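Local structure of CheA (Treponema denticola, 6Y1Y) at residues 45-48 with 49-53; 57-60 with 61-65; 74-77 with 78-82. The protein probably relays chemoreceptor signals to the flagellar motors as a chemotaxis histidine kinase that phosphorylates itself, the chain here being its coiled-coil dimerization domain. All coordinates share one frame; numbering follows the deposited sequence.

Contact 1. Residues 45-48 with 49-53; sequences STIY and KDKTR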
loop_
_atom_site.group_PDB
_atom_site.type_symbol
_atom_site.label_atom_id
_atom_site.label_comp_id
_atom_site.label_asym_id
_atom_site.label_seq_id
_atom_site.Cartn_x
_atom_site.Cartn_y
_atom_site.Cartn_z
ATOM N N SER B 45 -7.641 2.028 11.691
ATOM C CA SER B 45 -7.675 0.726 12.366
ATOM C C SER B 45 -7.894 0.892 13.864
ATOM O O SER B 45 -8.582 0.080 14.497
ATOM C CB SER B 45 -6.370 -0.032 12.096
ATOM O OG SER B 45 -6.323 -1.270 12.802
ATOM N N THR B 46 -7.269 1.906 14.462
ATOM C CA THR B 46 -7.521 2.198 15.870
ATOM C C THR B 46 -9.000 2.498 16.109
ATOM O O THR B 46 -9.602 2.002 17.072
ATOM C CB THR B 46 -6.645 3.374 16.309
ATOM O OG1 THR B 46 -5.265 3.052 16.082
ATOM C CG2 THR B 46 -6.854 3.670 17.792
ATOM N N ILE B 47 -9.606 3.301 15.233
ATOM C CA ILE B 47 -11.029 3.602 15.351
ATOM C C ILE B 47 -11.855 2.349 15.085
ATOM O O ILE B 47 -12.853 2.080 15.778
ATOM C CB ILE B 47 -11.411 4.762 14.411
ATOM C CG1 ILE B 47 -10.531 5.994 14.668
ATOM C CG2 ILE B 47 -12.871 5.139 14.598
ATOM C CD1 ILE B 47 -10.476 6.409 16.119
ATOM N N TYR B 48 -11.437 1.547 14.099
ATOM C CA TYR B 48 -12.165 0.321 13.790
ATOM C C TYR B 48 -12.229 -0.597 15.002
ATOM O O TYR B 48 -13.291 -1.151 15.312
ATOM C CB TYR B 48 -11.476 -0.401 12.616
ATOM C CG TYR B 48 -11.928 -1.840 12.391
ATOM C CD1 TYR B 48 -13.042 -2.110 11.621
ATOM C CD2 TYR B 48 -11.234 -2.912 12.951
ATOM C CE1 TYR B 48 -13.480 -3.416 11.421
ATOM C CE2 TYR B 48 -11.665 -4.236 12.754
ATOM C CZ TYR B 48 -12.786 -4.461 11.987
ATOM O OH TYR B 48 -13.231 -5.748 11.781
ATOM N N LYS B 49 -11.112 -0.744 15.726
ATOM C CA LYS B 49 -11.109 -1.626 16.885
ATOM C C LYS B 49 -11.947 -1.039 18.017
ATOM O O LYS B 49 -12.646 -1.774 18.717
ATOM C CB LYS B 49 -9.674 -1.895 17.332
ATOM C CG LYS B 49 -8.909 -2.798 16.368
ATOM C CD LYS B 49 -7.492 -3.064 16.861
ATOM C CE LYS B 49 -6.640 -3.568 15.714
ATOM N NZ LYS B 49 -5.215 -3.752 16.103
ATOM N N ASP B 50 -11.910 0.287 18.195
ATOM C CA ASP B 50 -12.747 0.919 19.219
ATOM C C ASP B 50 -14.224 0.680 18.928
ATOM O O ASP B 50 -14.998 0.311 19.823
ATOM C CB ASP B 50 -12.453 2.420 19.285
ATOM C CG ASP B 50 -13.327 3.147 20.298
ATOM O OD1 ASP B 50 -13.210 2.837 21.502
ATOM O OD2 ASP B 50 -14.135 4.024 19.893
ATOM N N LYS B 51 -14.626 0.865 17.673
ATOM C CA LYS B 51 -16.028 0.676 17.311
ATOM C C LYS B 51 -16.436 -0.788 17.419
ATOM O O LYS B 51 -17.538 -1.100 17.885
ATOM C CB LYS B 51 -16.264 1.183 15.891
ATOM C CG LYS B 51 -16.110 2.692 15.718
ATOM C CD LYS B 51 -16.632 3.128 14.353
ATOM C CE LYS B 51 -16.418 4.604 14.090
ATOM N NZ LYS B 51 -17.191 5.450 15.030
ATOM N N THR B 52 -15.555 -1.703 17.003
ATOM C CA THR B 52 -15.896 -3.123 17.062
ATOM C C THR B 52 -16.035 -3.592 18.501
ATOM O O THR B 52 -17.014 -4.264 18.842
ATOM C CB THR B 52 -14.830 -3.939 16.335
ATOM O OG1 THR B 52 -14.804 -3.586 14.953
ATOM C CG2 THR B 52 -15.108 -5.438 16.464
ATOM N N ARG B 53 -15.105 -3.185 19.375
ATOM C CA ARG B 53 -15.241 -3.495 20.794
ATOM C C ARG B 53 -16.544 -2.941 21.355
ATOM O O ARG B 53 -17.247 -3.627 22.108
ATOM C CB ARG B 53 -14.046 -2.946 21.574
ATOM C CG ARG B 53 -12.793 -3.810 21.493
ATOM C CD ARG B 53 -11.732 -3.339 22.493
ATOM N NE ARG B 53 -11.354 -1.944 22.271
ATOM C CZ ARG B 53 -10.327 -1.553 21.521
ATOM N NH1 ARG B 53 -9.560 -2.452 20.917
ATOM N NH2 ARG B 53 -10.069 -0.258 21.375
HETATM O O HOH W 1 -8.510 1.373 19.589
HETATM O O HOH W 2 -4.830 -0.348 16.428
HETATM O O HOH W 3 -15.954 -5.303 12.860
#

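Contact 2. Residues 57-60 with 61-65; sequences DKMP and EYLEK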
loop_
_atom_site.group_PDB
_atom_site.type_symbol
_atom_site.label_atom_id
_atom_site.label_comp_id
_atom_site.label_asym_id
_atom_site.label_seq_id
_atom_site.Cartn_x
_atom_site.Cartn_y
_atom_site.Cartn_z
ATOM N N ASP B 57 -19.594 -5.175 22.893
ATOM C CA ASP B 57 -20.018 -4.981 24.274
ATOM C C ASP B 57 -21.486 -4.591 24.360
ATOM O O ASP B 57 -22.221 -5.086 25.227
ATOM C CB ASP B 57 -19.168 -3.893 24.926
ATOM C CG ASP B 57 -19.548 -3.663 26.371
ATOM O OD1 ASP B 57 -19.514 -4.647 27.136
ATOM O OD2 ASP B 57 -19.890 -2.518 26.736
ATOM N N LYS B 58 -21.959 -3.787 23.406
ATOM C CA LYS B 58 -23.335 -3.321 23.478
ATOM C C LYS B 58 -24.342 -4.424 23.214
ATOM O O LYS B 58 -25.435 -4.395 23.782
ATOM C CB LYS B 58 -23.555 -2.196 22.473
ATOM C CG LYS B 58 -23.111 -0.852 22.967
ATOM C CD LYS B 58 -23.360 0.231 21.933
ATOM C CE LYS B 58 -23.179 1.604 22.571
ATOM N NZ LYS B 58 -23.547 2.720 21.645
ATOM N N MET B 59 -24.015 -5.397 22.370
ATOM C CA MET B 59 -25.061 -6.317 21.934
ATOM C C MET B 59 -25.655 -7.106 23.088
ATOM O O MET B 59 -26.892 -7.073 23.244
ATOM C CB MET B 59 -24.560 -7.249 20.829
ATOM C CG MET B 59 -25.734 -8.046 20.257
ATOM S SD MET B 59 -25.448 -9.023 18.773
ATOM C CE MET B 59 -25.531 -7.724 17.531
ATOM N N PRO B 60 -24.881 -7.758 23.956
ATOM C CA PRO B 60 -25.513 -8.468 25.080
ATOM C C PRO B 60 -26.157 -7.523 26.072
ATOM O O PRO B 60 -27.234 -7.826 26.607
ATOM C CB PRO B 60 -24.354 -9.258 25.713
ATOM C CG PRO B 60 -23.261 -9.264 24.679
ATOM C CD PRO B 60 -23.420 -7.971 23.937
ATOM N N GLU B 61 -25.560 -6.352 26.286
ATOM C CA GLU B 61 -26.154 -5.379 27.191
ATOM C C GLU B 61 -27.511 -4.934 26.682
ATOM O O GLU B 61 -28.477 -4.848 27.451
ATOM C CB GLU B 61 -25.225 -4.170 27.334
ATOM C CG GLU B 61 -23.915 -4.446 28.041
ATOM C CD GLU B 61 -24.009 -4.171 29.528
ATOM O OE1 GLU B 61 -23.005 -4.400 30.238
ATOM O OE2 GLU B 61 -25.088 -3.724 29.981
ATOM N N TYR B 62 -27.606 -4.676 25.381
ATOM C CA TYR B 62 -28.859 -4.214 24.792
ATOM C C TYR B 62 -29.932 -5.291 24.816
ATOM O O TYR B 62 -31.116 -4.972 24.944
ATOM C CB TYR B 62 -28.611 -3.706 23.377
ATOM C CG TYR B 62 -28.029 -2.313 23.346
ATOM C CD1 TYR B 62 -27.621 -1.673 24.513
ATOM C CD2 TYR B 62 -27.893 -1.644 22.146
ATOM C CE1 TYR B 62 -27.095 -0.390 24.479
ATOM C CE2 TYR B 62 -27.371 -0.363 22.096
ATOM C CZ TYR B 62 -26.980 0.255 23.269
ATOM O OH TYR B 62 -26.466 1.534 23.233
ATOM N N LEU B 63 -29.551 -6.560 24.640
ATOM C CA LEU B 63 -30.535 -7.633 24.764
ATOM C C LEU B 63 -31.124 -7.647 26.162
ATOM O O LEU B 63 -32.344 -7.775 26.335
ATOM C CB LEU B 63 -29.881 -8.981 24.458
ATOM C CG LEU B 63 -29.428 -9.173 23.017
ATOM C CD1 LEU B 63 -28.474 -10.369 22.883
ATOM C CD2 LEU B 63 -30.644 -9.318 22.119
ATOM N N GLU B 64 -30.266 -7.517 27.177
ATOM C CA GLU B 64 -30.748 -7.418 28.550
ATOM C C GLU B 64 -31.695 -6.235 28.718
ATOM O O GLU B 64 -32.736 -6.349 29.373
ATOM C CB GLU B 64 -29.560 -7.296 29.502
ATOM C CG GLU B 64 -29.887 -7.513 30.963
ATOM C CD GLU B 64 -28.681 -8.003 31.741
ATOM O OE1 GLU B 64 -27.700 -7.235 31.861
ATOM O OE2 GLU B 64 -28.715 -9.153 32.230
ATOM N N LYS B 65 -31.362 -5.091 28.121
ATOM C CA LYS B 65 -32.207 -3.911 28.273
ATOM C C LYS B 65 -33.567 -4.104 27.609
ATOM O O LYS B 65 -34.580 -3.601 28.107
ATOM C CB LYS B 65 -31.477 -2.676 27.754
ATOM C CG LYS B 65 -30.290 -2.327 28.646
ATOM C CD LYS B 65 -29.462 -1.197 28.091
ATOM C CE LYS B 65 -28.760 -0.437 29.205
ATOM N NZ LYS B 65 -29.292 -0.809 30.545
#

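Contact 3. Residues 74-77 with 78-82; sequences SIKQ and DVLNE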
loop_
_atom_site.group_PDB
_atom_site.type_symbol
_atom_site.label_atom_id
_atom_site.label_comp_id
_atom_site.label_asym_id
_atom_site.label_seq_id
_atom_site.Cartn_x
_atom_site.Cartn_y
_atom_site.Cartn_z
ATOM N N SER B 74 -35.220 2.404 20.218
ATOM C CA SER B 74 -33.967 3.074 20.546
ATOM C C SER B 74 -32.794 2.099 20.526
ATOM O O SER B 74 -31.687 2.447 20.101
ATOM C CB SER B 74 -34.070 3.740 21.921
ATOM O OG SER B 74 -33.839 2.814 22.990
ATOM N N ILE B 75 -33.031 0.864 20.969
ATOM C CA ILE B 75 -32.003 -0.167 20.915
ATOM C C ILE B 75 -31.670 -0.516 19.471
ATOM O O ILE B 75 -30.505 -0.494 19.061
ATOM C CB ILE B 75 -32.475 -1.404 21.702
ATOM C CG1 ILE B 75 -32.669 -1.053 23.181
ATOM C CG2 ILE B 75 -31.533 -2.573 21.464
ATOM C CD1 ILE B 75 -31.409 -1.106 23.989
ATOM N N LYS B 76 -32.693 -0.822 18.674
ATOM C CA LYS B 76 -32.479 -1.138 17.266
ATOM C C LYS B 76 -31.746 -0.016 16.543
ATOM O O LYS B 76 -30.800 -0.258 15.783
ATOM C CB LYS B 76 -33.826 -1.396 16.595
ATOM C CG LYS B 76 -33.713 -1.751 15.120
ATOM C CD LYS B 76 -34.530 -2.989 14.796
ATOM C CE LYS B 76 -34.088 -3.622 13.487
ATOM N NZ LYS B 76 -34.806 -4.909 13.238
ATOM N N GLN B 77 -32.177 1.222 16.767
ATOM C CA GLN B 77 -31.561 2.361 16.099
ATOM C C GLN B 77 -30.102 2.517 16.492
ATOM O O GLN B 77 -29.246 2.764 15.630
ATOM C CB GLN B 77 -32.353 3.633 16.401
ATOM C CG GLN B 77 -33.628 3.718 15.588
ATOM C CD GLN B 77 -34.522 4.881 15.977
ATOM O OE1 GLN B 77 -34.301 5.548 16.988
ATOM N NE2 GLN B 77 -35.545 5.130 15.163
ATOM N N ASP B 78 -29.788 2.386 17.783
ATOM C CA ASP B 78 -28.407 2.602 18.190
ATOM C C ASP B 78 -27.496 1.515 17.640
ATOM O O ASP B 78 -26.368 1.808 17.230
ATOM C CB ASP B 78 -28.289 2.719 19.709
ATOM C CG ASP B 78 -26.968 3.333 20.135
ATOM O OD1 ASP B 78 -26.659 4.477 19.725
ATOM O OD2 ASP B 78 -26.210 2.669 20.864
ATOM N N VAL B 79 -27.955 0.257 17.629
ATOM C CA VAL B 79 -27.159 -0.814 17.042
ATOM C C VAL B 79 -26.900 -0.520 15.575
ATOM O O VAL B 79 -25.770 -0.661 15.097
ATOM C CB VAL B 79 -27.841 -2.181 17.240
ATOM C CG1 VAL B 79 -27.079 -3.271 16.483
ATOM C CG2 VAL B 79 -27.888 -2.500 18.705
ATOM N N LEU B 80 -27.935 -0.098 14.838
ATOM C CA LEU B 80 -27.772 0.201 13.414
ATOM C C LEU B 80 -26.831 1.380 13.199
ATOM O O LEU B 80 -26.065 1.401 12.229
ATOM C CB LEU B 80 -29.139 0.479 12.770
ATOM C CG LEU B 80 -29.979 -0.781 12.552
ATOM C CD1 LEU B 80 -31.404 -0.419 12.184
ATOM C CD2 LEU B 80 -29.342 -1.663 11.473
ATOM N N ASN B 81 -26.884 2.372 14.087
ATOM C CA ASN B 81 -26.014 3.542 13.969
ATOM C C ASN B 81 -24.562 3.182 14.252
ATOM O O ASN B 81 -23.656 3.682 13.576
ATOM C CB ASN B 81 -26.508 4.657 14.884
ATOM C CG ASN B 81 -27.765 5.300 14.345
ATOM O OD1 ASN B 81 -28.052 5.205 13.152
ATOM N ND2 ASN B 81 -28.541 5.930 15.217
ATOM N N GLU B 82 -24.321 2.308 15.234
ATOM C CA GLU B 82 -22.962 1.841 15.486
ATOM C C GLU B 82 -22.472 1.063 14.277
ATOM O O GLU B 82 -21.341 1.256 13.806
ATOM C CB GLU B 82 -22.927 0.937 16.725
ATOM C CG GLU B 82 -23.175 1.615 18.066
ATOM C CD GLU B 82 -21.938 2.287 18.652
ATOM O OE1 GLU B 82 -20.866 2.206 18.029
ATOM O OE2 GLU B 82 -22.057 2.906 19.725
#

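Contact 1. Residues 45-48 with 49-53
Thr-52 lies one helical turn after Tyr-48 and places its hydroxyl over the tyrosine ring, an i to i+4 contact on helix 7-67 of the CheA dimerization bundle. The tight half of the contact gathers round this pair. Thr-52 OG1 stands 3.6 Å above the ring plane, over its centre, and also donates a hydrogen bond of 2.9 Å to Tyr-48 O. That carbonyl already accepts the helical bond from Thr-52 N, so the two donors of one residue grip it from opposite faces of its plane. The hydroxyl arrives above the plane, not on a lone pair; with OG1 beside the backbone N (chi1 -63°), it is turned back along the helix toward this oxygen. A water donates to both Tyr-48 OH, at 3.0 Å, and Thr-52 OG1, so one molecule bridges the phenol end and the threonine hydroxyl. The phenol also bonds Leu-86 O of the second subunit, and the ring meets Tyr-48 of that subunit edge-to-face, which puts this buried half at the dimer interface.

Two lysines make an intermediate zone. Lys-49 runs extended past the buried Ser-45, its CE 3.7 Å from Ser-45 OG, and packs on Leu-87 of the second subunit. Lys-51, which also packs on Leu-86 of its own chain, touches Ile-47 CG2 with its CE at 3.6 Å, while a chi4 of -64° turns NZ out of the line of the chain.

The solvent side belongs to Thr-46, Asp-50 and Arg-53. Asp-50 turns to Arg-54 in a salt bridge along the same helix. Here water does part of the work: one molecule donates to Thr-46 O at 2.8 Å and accepts from Arg-53 NH2 at 2.9 Å, lying in the plane of the guanidinium at its edge.

Contact 2. Residues 57-60 with 61-65
Lys-58 and Tyr-62 lie side by side and point the same way, an i to i+4 pair that shows how a lysine can spend its methylenes on a ring and its charge elsewhere. Lys-58 CB sits over the face of the Tyr-62 ring, 4.2 Å from the centroid and only 8° off the normal, a CH-pi contact. Lys-58 CG follows across the same face, 4.0 Å from Tyr-62 CZ. From there the chain is extended and runs out beside the phenol oxygen: Lys-58 CD lies 3.6 Å from Tyr-62 OH and Lys-58 CE 3.4 Å from it. At the tip, Lys-58 NZ is still near that oxygen, 3.5 Å from Tyr-62 OH, but its salt bridges go to Asp-78 and Glu-82 on helix 72-87. Tyr-62 OH bonds Asp-78 as well, and the helical bond from Tyr-62 N to Lys-58 O, at 2.7 Å, joins the same two residues.

Round the same turn, Pro-60 kinks helix 7-67, because its N has no hydrogen to give the preceding turn; its own O nevertheless accepts from Glu-64 N. Met-59 CG and Leu-63 CD1 touch at 4.4 Å, and both residues pack against the second subunit of the four-helix bundle.

Asp-57 and Glu-61 carry like charges on the exposed side, with OD1 of Asp-57 4.7 Å from OE1 of Glu-61. Beside Tyr-62, by contrast, the ammonium is matched by two carboxylates, which would be expected to stabilise its protonated form.

Contact 3. Residues 74-77 with 78-82
CG of Lys-76 meets CD1 of Leu-80 at 4.0 Å, one turn further along helix 72-87. This is the sole side-chain pair that meets across the two segments; most of the first shell is side-chain carbon resting on carbonyl oxygen. Leu-80 CG lies 3.4 Å from Lys-76 O. Val-79 CG2 lies 3.3 Å from Ile-75 O, the oxygen that accepts from Val-79 N, having been set beside the backbone N by a chi1 of 174° that sends CG1 the other way. Asn-81 turns its amide carbon CG to within 3.2 Å of Gln-77 O, although the bond to that oxygen comes from Asn-81 N, at 2.8 Å.

Beneath them, four successive helical bonds fix the spacing; the straightest, Val-79 N to Ile-75 O, has an angle of 171° at the hydrogen.

Further out, Ile-75 and Val-79 pack on Tyr-62 of helix 7-67 and on Met-59 and Leu-56 of the second subunit, so the helix carries its apolar side into the dimer bundle. Ser-74 OG bonds Asp-71 O just before it. Asp-78 OD2 bonds Tyr-62 OH and, like Glu-82, pairs with Lys-58; Glu-82 has Arg-54 as well. With these two basic groups of helix 7-67 beside them, both carboxylates probably stay ionised.

From the N terminus, the chain meets contact 1 and then contact 2 on helix 7-67, turns, and reaches contact 3 on the returning helix 72-87. Each contact spans a single helical stretch, so none closes a loop; they follow in series and neither nest nor cross. Centres of contacts 1 and 2 are about 18 Å apart, while contact 3 lies about 11 Å from contact 2, centre to centre. Across the hairpin those two touch, through apolar packing and through polar and charged pairs. Contact 1 stays clear of contact 3, their nearest atoms about 5 Å apart. All three reach the second subunit, joining hairpin and dimer.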